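Local structure of glycerol-3-phosphate dehydrogenase [NAD(P)+] (Coxiella burnetii, 3K96) at residues G38-A43 against S163-V168. The protein probably catalyses the NAD(P)H-dependent reduction of dihydroxyacetone phosphate to sn-glycerol 3-phosphate, the precursor for phospholipid synthesis. Sequence-based numbering, arbitrary orientation.
Sequences GSWGTA and SLATEV
Trp-40 and Ala-165 bring together the first helix of the Rossmann-type nucleotide-binding fold, 39-49, and the short helix 165-169; their CA atoms lie 4.8 Å apart. No hydrogen bond crosses; the segments meet through van der Waals and CH-pi contacts. Ala-165 packs its methyl against the first turn of helix 39-49, CB 3.5 Å from Ser-39 C and also close to Ser-39 CB and Trp-40 N. One turn on, Ala-43 CB meets Ala-165 CB at 4.1 Å and also lies against Ala-165 O. Ala-43 CB is 4.2 Å from Val-168 CG1.

The aromatic contacts use the six-membered ring of Trp-40, swung out with CG anti to the backbone N (chi1 -175°). Ser-163 lies over one face: its CB makes an off-centre CH-pi contact, 4.2 Å from the ring centroid and 29° off the normal. Val-168 meets the same ring obliquely, Val-168 CG2 to Trp-40 CZ3 at 3.8 Å, and Phe-198 also touches both residues.

Ser-39, Trp-40 and Ala-165 are predicted NADPH contacts and Ser-163 a predicted glycerol 3-phosphate contact, consistent with a junction between cofactor and substrate sites. Ser-163 OG, hydrogen-bonded to Gly-161 O, sits 3.6 Å above the indole plane, offset toward its rim near CZ2.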
loop_
_atom_site.group_PDB
_atom_site.type_symbol
_atom_site.label_atom_id
_atom_site.label_comp_id
_atom_site.label_asym_id
_atom_site.label_seq_id
_atom_site.Cartn_x
_atom_site.Cartn_y
_atom_site.Cartn_z
ATOM N N GLY A 38 7.152 -3.819 -25.664
ATOM C CA GLY A 38 5.922 -4.096 -24.920
ATOM C C GLY A 38 5.331 -2.733 -24.539
ATOM O O GLY A 38 5.824 -1.662 -24.982
ATOM N N SER A 39 4.299 -2.760 -23.700
ATOM C CA SER A 39 3.628 -1.537 -23.255
ATOM C C SER A 39 4.595 -0.576 -22.579
ATOM O O SER A 39 4.673 0.606 -22.927
ATOM C CB SER A 39 2.511 -1.883 -22.250
ATOM O OG SER A 39 1.590 -2.812 -22.799
ATOM N N TRP A 40 5.324 -1.085 -21.595
ATOM C CA TRP A 40 6.233 -0.261 -20.826
ATOM C C TRP A 40 7.384 0.268 -21.686
ATOM O O TRP A 40 7.676 1.460 -21.653
ATOM C CB TRP A 40 6.701 -1.013 -19.570
ATOM C CG TRP A 40 7.575 -0.220 -18.605
ATOM C CD1 TRP A 40 8.691 -0.684 -17.954
ATOM C CD2 TRP A 40 7.431 1.156 -18.207
ATOM N NE1 TRP A 40 9.239 0.307 -17.178
ATOM C CE2 TRP A 40 8.482 1.444 -17.305
ATOM C CE3 TRP A 40 6.506 2.160 -18.496
ATOM C CZ2 TRP A 40 8.635 2.688 -16.709
ATOM C CZ3 TRP A 40 6.675 3.399 -17.914
ATOM C CH2 TRP A 40 7.727 3.657 -17.036
ATOM N N GLY A 41 8.031 -0.600 -22.449
ATOM C CA GLY A 41 9.124 -0.131 -23.342
ATOM C C GLY A 41 8.685 0.975 -24.274
ATOM O O GLY A 41 9.393 1.970 -24.472
ATOM N N THR A 42 7.481 0.821 -24.825
ATOM C CA THR A 42 6.938 1.788 -25.758
ATOM C C THR A 42 6.582 3.101 -25.053
ATOM O O THR A 42 6.788 4.175 -25.611
ATOM C CB THR A 42 5.701 1.236 -26.481
ATOM O OG1 THR A 42 6.024 0.000 -27.130
ATOM C CG2 THR A 42 5.188 2.233 -27.519
ATOM N N ALA A 43 6.042 3.012 -23.835
ATOM C CA ALA A 43 5.689 4.200 -23.060
ATOM C C ALA A 43 6.957 5.014 -22.742
ATOM O O ALA A 43 6.965 6.229 -22.837
ATOM C CB ALA A 43 4.951 3.806 -21.752
ATOM N N SER A 163 4.336 2.389 -12.127
ATOM C CA SER A 163 4.239 3.032 -13.424
ATOM C C SER A 163 3.463 2.274 -14.475
ATOM O O SER A 163 4.079 1.698 -15.374
ATOM C CB SER A 163 5.659 3.231 -13.935
ATOM O OG SER A 163 6.328 1.983 -13.963
ATOM N N LEU A 164 2.129 2.272 -14.393
ATOM C CA LEU A 164 1.314 1.641 -15.424
ATOM C C LEU A 164 1.671 2.299 -16.747
ATOM O O LEU A 164 1.683 3.510 -16.845
ATOM C CB LEU A 164 -0.173 1.861 -15.185
ATOM C CG LEU A 164 -0.822 1.214 -13.968
ATOM C CD1 LEU A 164 -2.327 1.514 -13.985
ATOM C CD2 LEU A 164 -0.527 -0.321 -13.975
ATOM N N ALA A 165 1.933 1.501 -17.763
ATOM C CA ALA A 165 2.354 2.033 -19.067
ATOM C C ALA A 165 1.310 2.950 -19.704
ATOM O O ALA A 165 1.655 3.993 -20.266
ATOM C CB ALA A 165 2.732 0.863 -20.018
ATOM N N THR A 166 0.031 2.570 -19.604
ATOM C CA THR A 166 -1.069 3.345 -20.176
ATOM C C THR A 166 -1.166 4.751 -19.564
ATOM O O THR A 166 -1.397 5.729 -20.289
ATOM C CB THR A 166 -2.470 2.589 -20.038
ATOM O OG1 THR A 166 -2.661 2.179 -18.677
ATOM C CG2 THR A 166 -2.530 1.323 -20.941
ATOM N N GLU A 167 -0.957 4.866 -18.248
ATOM C CA GLU A 167 -1.034 6.181 -17.571
ATOM C C GLU A 167 0.161 7.082 -17.921
ATOM O O GLU A 167 0.026 8.316 -18.007
ATOM C CB GLU A 167 -1.174 6.024 -16.046
ATOM C CG GLU A 167 -2.500 5.317 -15.621
ATOM C CD GLU A 167 -2.756 5.349 -14.097
ATOM O OE1 GLU A 167 -1.786 5.540 -13.334
ATOM O OE2 GLU A 167 -3.944 5.189 -13.675
ATOM N N VAL A 168 1.319 6.462 -18.118
ATOM C CA VAL A 168 2.508 7.203 -18.529
ATOM C C VAL A 168 2.249 7.736 -19.946
ATOM O O VAL A 168 2.454 8.912 -20.196
ATOM C CB VAL A 168 3.782 6.350 -18.462
ATOM C CG1 VAL A 168 4.984 7.070 -19.184
ATOM C CG2 VAL A 168 4.092 6.012 -17.010
#